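Local coordinates for ankyrin repeat domain protein (Legionella pneumophila subsp. pneumophila, PDB 6MCA) that is an effector of Legionella, known as AnkH, that interacts with the host LARP7 component of the 7SK snRNP complex and probably has a cysteine protease-like domain, at residues 97-102 with 131-136; 91-96 with 114-119. One frame throughout, in Å; residues are numbered along the deposited sequence.

Interaction 1 (97-102 with 131-136); sequences DNNDLD and RGQDAI
Asn99 swings its CG opposite the backbone N (chi1 -160°), and Gln133, extended beyond CG, reaches out from the other direction, so that the two carboxamides lie flat on one another with planes only 1° apart. Asn99 OD1 sits 3.6 Å from Gln133 CD, and Gln133 NE2 lies equally close to Asn99 CG. One polar atom of each amide is engaged by water: a water accepts from Gln133 NE2 and donates to the backbone O of Asp97, while a second water donates to Asn99 OD1 at 2.8 Å and accepts from the backbone N of Ile136. These bridges help to set the rotation of the amides. The Asp97 carbonyl has another partner in Arg131, whose chain runs straight from CG to NE and brings NH1 to within 3.0 Å of Asp97 O, a weak, bent hydrogen bond (132°) from NH1 to the carbonyl oxygen, which lies at the edge of the guanidinium, near its plane. The carboxylate of Asp97 turns instead to a salt bridge with Arg89. Beyond the amides the contact is apolar. Leu101 straddles the start of helix 134-142, its CD1 meeting Ala135 CB at 3.9 Å and its CD2 resting 3.7 Å from Ile136 CA; Ile136 CD1 lies 3.9 Å from Asn99 CA. Each segment spans the turn between two helices: a Schellman motif at Asn99 or Gly132 closes the first, and the next residue, Asp100 or Gln133, is the N-cap of the second. Within the ankyrin-repeat region, the turn between helices 91-97 and 101-109 thus meets the turn between helices 126-131 and 134-142, while Gln233 of helix 215-233 touches Asp97 and Arg131.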
# COMPACT_ATOMS: atom_id res chain seq x y z
N ASP A 97 13.67 2.39 4.66
CA ASP A 97 12.36 2.84 5.12
C ASP A 97 12.48 3.94 6.17
O ASP A 97 11.53 4.72 6.34
CB ASP A 97 11.56 1.66 5.68
CG ASP A 97 11.32 0.58 4.64
OD1 ASP A 97 11.69 0.78 3.47
OD2 ASP A 97 10.75 -0.47 5.00
N ASN A 98 13.61 4.02 6.88
CA ASN A 98 13.87 5.11 7.81
C ASN A 98 14.45 6.34 7.12
O ASN A 98 14.63 7.37 7.79
CB ASN A 98 14.83 4.65 8.90
CG ASN A 98 14.11 4.09 10.12
OD1 ASN A 98 12.89 3.95 10.12
ND2 ASN A 98 14.87 3.77 11.16
N ASN A 99 14.74 6.26 5.82
CA ASN A 99 15.39 7.35 5.08
C ASN A 99 16.70 7.75 5.75
O ASN A 99 17.06 8.93 5.82
CB ASN A 99 14.46 8.55 4.93
CG ASN A 99 14.88 9.48 3.80
OD1 ASN A 99 15.40 9.03 2.78
ND2 ASN A 99 14.67 10.78 3.99
N ASP A 100 17.43 6.75 6.26
CA ASP A 100 18.70 6.96 6.94
C ASP A 100 19.82 6.77 5.92
O ASP A 100 20.12 5.65 5.52
CB ASP A 100 18.85 5.99 8.11
CG ASP A 100 20.04 6.32 9.00
OD1 ASP A 100 20.88 7.15 8.61
OD2 ASP A 100 20.12 5.74 10.10
N LEU A 101 20.43 7.88 5.50
CA LEU A 101 21.45 7.82 4.45
C LEU A 101 22.74 7.19 4.95
O LEU A 101 23.36 6.39 4.24
CB LEU A 101 21.72 9.22 3.90
CG LEU A 101 20.71 9.74 2.87
CD1 LEU A 101 21.00 11.19 2.51
CD2 LEU A 101 20.73 8.86 1.63
N ASP A 102 23.16 7.53 6.17
CA ASP A 102 24.41 6.99 6.69
C ASP A 102 24.33 5.48 6.89
O ASP A 102 25.25 4.75 6.51
CB ASP A 102 24.77 7.70 8.00
CG ASP A 102 25.04 9.18 7.81
OD1 ASP A 102 25.51 9.56 6.72
OD2 ASP A 102 24.77 9.95 8.75
N ARG A 131 7.73 7.75 -1.86
CA ARG A 131 7.86 8.93 -1.01
C ARG A 131 8.71 10.03 -1.63
O ARG A 131 8.89 11.08 -1.01
CB ARG A 131 8.44 8.53 0.35
CG ARG A 131 7.60 7.52 1.10
CD ARG A 131 8.37 6.90 2.25
NE ARG A 131 7.58 5.92 2.98
CZ ARG A 131 8.05 5.12 3.93
NH1 ARG A 131 9.34 5.18 4.27
NH2 ARG A 131 7.25 4.25 4.54
N GLY A 132 9.24 9.81 -2.83
CA GLY A 132 10.05 10.83 -3.49
C GLY A 132 11.31 11.20 -2.75
O GLY A 132 11.65 12.39 -2.66
N GLN A 133 12.02 10.21 -2.21
CA GLN A 133 13.26 10.44 -1.47
C GLN A 133 14.42 10.25 -2.44
O GLN A 133 14.95 9.15 -2.60
CB GLN A 133 13.34 9.51 -0.27
CG GLN A 133 12.28 9.79 0.79
CD GLN A 133 12.00 8.60 1.68
OE1 GLN A 133 12.28 7.45 1.32
NE2 GLN A 133 11.45 8.86 2.86
N ASP A 134 14.82 11.35 -3.09
CA ASP A 134 15.73 11.26 -4.23
C ASP A 134 17.16 10.92 -3.80
O ASP A 134 17.87 10.23 -4.54
CB ASP A 134 15.71 12.57 -5.01
CG ASP A 134 14.40 12.79 -5.74
OD1 ASP A 134 14.06 11.98 -6.62
OD2 ASP A 134 13.71 13.78 -5.42
N ALA A 135 17.59 11.40 -2.63
CA ALA A 135 18.96 11.14 -2.20
C ALA A 135 19.21 9.66 -1.97
O ALA A 135 20.19 9.09 -2.47
CB ALA A 135 19.27 11.94 -0.93
N ILE A 136 18.32 9.00 -1.23
CA ILE A 136 18.49 7.58 -0.96
C ILE A 136 18.26 6.77 -2.24
O ILE A 136 18.90 5.73 -2.44
CB ILE A 136 17.56 7.14 0.19
CG1 ILE A 136 18.14 5.91 0.91
CG2 ILE A 136 16.15 6.88 -0.29
CD1 ILE A 136 17.70 5.80 2.35
O HOH W 1 11.07 7.59 5.53
O HOH W 2 16.40 10.58 0.72

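Interaction 2 (91-96 with 114-119); sequences PLHWAV and PNAYTR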
# COMPACT_ATOMS: atom_id res chain seq x y z
N PRO A 91 18.17 -5.82 6.62
CA PRO A 91 18.61 -4.57 7.28
C PRO A 91 18.60 -3.37 6.35
O PRO A 91 18.32 -2.24 6.80
CB PRO A 91 20.03 -4.90 7.75
CG PRO A 91 20.00 -6.37 7.98
CD PRO A 91 19.07 -6.94 6.94
N LEU A 92 18.89 -3.57 5.06
CA LEU A 92 18.82 -2.47 4.11
C LEU A 92 17.39 -1.95 3.95
O LEU A 92 17.17 -0.74 3.84
CB LEU A 92 19.38 -2.90 2.76
CG LEU A 92 19.60 -1.78 1.74
CD1 LEU A 92 20.60 -0.76 2.28
CD2 LEU A 92 20.08 -2.35 0.42
N HIS A 93 16.41 -2.86 3.95
CA HIS A 93 15.01 -2.45 3.93
C HIS A 93 14.70 -1.52 5.09
O HIS A 93 14.07 -0.48 4.92
CB HIS A 93 14.10 -3.68 3.97
CG HIS A 93 13.83 -4.29 2.64
ND1 HIS A 93 14.55 -5.35 2.14
CD2 HIS A 93 12.89 -4.00 1.70
CE1 HIS A 93 14.08 -5.69 0.95
NE2 HIS A 93 13.08 -4.89 0.66
N TRP A 94 15.15 -1.89 6.29
CA TRP A 94 14.86 -1.10 7.48
C TRP A 94 15.57 0.25 7.44
O TRP A 94 15.00 1.27 7.83
CB TRP A 94 15.24 -1.87 8.74
CG TRP A 94 14.37 -3.06 8.97
CD1 TRP A 94 14.67 -4.37 8.71
CD2 TRP A 94 13.04 -3.06 9.51
NE1 TRP A 94 13.62 -5.18 9.06
CE2 TRP A 94 12.60 -4.40 9.54
CE3 TRP A 94 12.18 -2.05 9.96
CZ2 TRP A 94 11.34 -4.76 10.02
CZ3 TRP A 94 10.92 -2.41 10.42
CH2 TRP A 94 10.52 -3.75 10.45
N ALA A 95 16.82 0.26 6.97
CA ALA A 95 17.55 1.52 6.88
C ALA A 95 16.91 2.46 5.86
O ALA A 95 16.82 3.67 6.08
CB ALA A 95 19.01 1.26 6.52
N VAL A 96 16.44 1.90 4.74
CA VAL A 96 15.89 2.73 3.67
C VAL A 96 14.50 3.24 4.05
O VAL A 96 14.18 4.41 3.81
CB VAL A 96 15.86 1.93 2.35
CG1 VAL A 96 14.89 2.55 1.37
CG2 VAL A 96 17.26 1.87 1.76
N PRO A 114 21.18 -4.44 -2.85
CA PRO A 114 20.27 -3.31 -3.12
C PRO A 114 19.00 -3.71 -3.84
O PRO A 114 18.11 -2.86 -3.99
CB PRO A 114 21.13 -2.39 -3.99
CG PRO A 114 22.04 -3.32 -4.72
CD PRO A 114 22.34 -4.46 -3.76
N ASN A 115 18.88 -4.96 -4.30
CA ASN A 115 17.69 -5.42 -5.01
C ASN A 115 16.95 -6.50 -4.24
O ASN A 115 16.15 -7.24 -4.83
CB ASN A 115 18.07 -5.92 -6.40
CG ASN A 115 18.54 -4.81 -7.31
OD1 ASN A 115 17.75 -3.98 -7.77
ND2 ASN A 115 19.84 -4.78 -7.59
N ALA A 116 17.19 -6.62 -2.94
CA ALA A 116 16.46 -7.58 -2.13
C ALA A 116 14.99 -7.17 -2.04
O ALA A 116 14.66 -5.98 -1.98
CB ALA A 116 17.07 -7.67 -0.73
N TYR A 117 14.11 -8.17 -2.04
CA TYR A 117 12.68 -7.93 -1.92
C TYR A 117 12.12 -8.77 -0.79
O TYR A 117 12.67 -9.81 -0.42
CB TYR A 117 11.94 -8.23 -3.24
CG TYR A 117 12.28 -9.55 -3.89
CD1 TYR A 117 13.43 -9.69 -4.66
CD2 TYR A 117 11.45 -10.65 -3.74
CE1 TYR A 117 13.74 -10.89 -5.26
CE2 TYR A 117 11.75 -11.86 -4.34
CZ TYR A 117 12.90 -11.98 -5.10
OH TYR A 117 13.20 -13.18 -5.70
N THR A 118 11.00 -8.30 -0.24
CA THR A 118 10.38 -8.94 0.91
C THR A 118 9.53 -10.12 0.47
O THR A 118 9.48 -10.50 -0.70
CB THR A 118 9.55 -7.93 1.69
OG1 THR A 118 8.41 -7.54 0.91
CG2 THR A 118 10.38 -6.69 2.01
N ARG A 119 8.84 -10.72 1.45
CA ARG A 119 8.02 -11.90 1.19
C ARG A 119 6.93 -11.62 0.16
O ARG A 119 6.56 -12.52 -0.61
CB ARG A 119 7.40 -12.39 2.50
CG ARG A 119 6.52 -13.62 2.39
CD ARG A 119 6.01 -14.02 3.76
NE ARG A 119 5.45 -12.87 4.48
CZ ARG A 119 5.26 -12.84 5.79
NH1 ARG A 119 5.57 -13.89 6.54
NH2 ARG A 119 4.75 -11.75 6.36
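The histidine of the TPLH sequence that opens the first helix of an ankyrin repeat meets, in this contact, the loop that leads on to the following helical pair. His93 projects from helix 91-97 toward residues 116-118, with CG placed opposite its own carbonyl carbon (chi1 -85°). Thr118 lays its methyl over one face of the imidazole: CG2 is 3.8 Å from the ring centroid and 25° off the normal, a CH-pi contact displaced toward the NE2-CD2 rim. The backbone N of Tyr117 lies at the ring edge, 3.9 Å from His93 CE1. Obliquely to the ring comes the carbonyl of Ala116, whose O is 3.0 Å from His93 CE1, and the methyl of Ala116 approaches the same carbon. Leu92, the residue before the histidine, packs CD2 3.7 Å from Pro114 CA. Both ring nitrogens find their hydrogen bonds outside these segments, ND1 with Thr90 OG1 and NE2 with Leu122 O. Thr118 OG1 bonds to a tartaric acid molecule, probably from the crystallisation liquor, and weakly to Leu122 N. With a partner at each nitrogen, the imidazole has its rotation fixed; the bond to the Leu122 carbonyl requires a proton on NE2, and the loop packs against it through carbon atoms and a carbonyl near CE1, the ring carbon whose hydrogen is probably the most polarised.

The two contacts interlock along the chain, since residues 91-96 run directly into 97-102 and the loop 114-119 falls between the latter and 131-136. Their centres are 12 Å apart. Interaction 2 joins the start of helix 91-97 to the outgoing loop, and interaction 1 joins the turn at the other end of that helix to the next helical pair. They touch where Asp100 N lies 3.1 Å from Ala95 O, a probable hydrogen bond, and where Ile136 CD1 packs 3.8 Å from Val96 CA. Bound tartaric acid lies about 3 Å from the side chain of Thr118, and the side chain of Asp97 is also about 5 Å from tartaric acid.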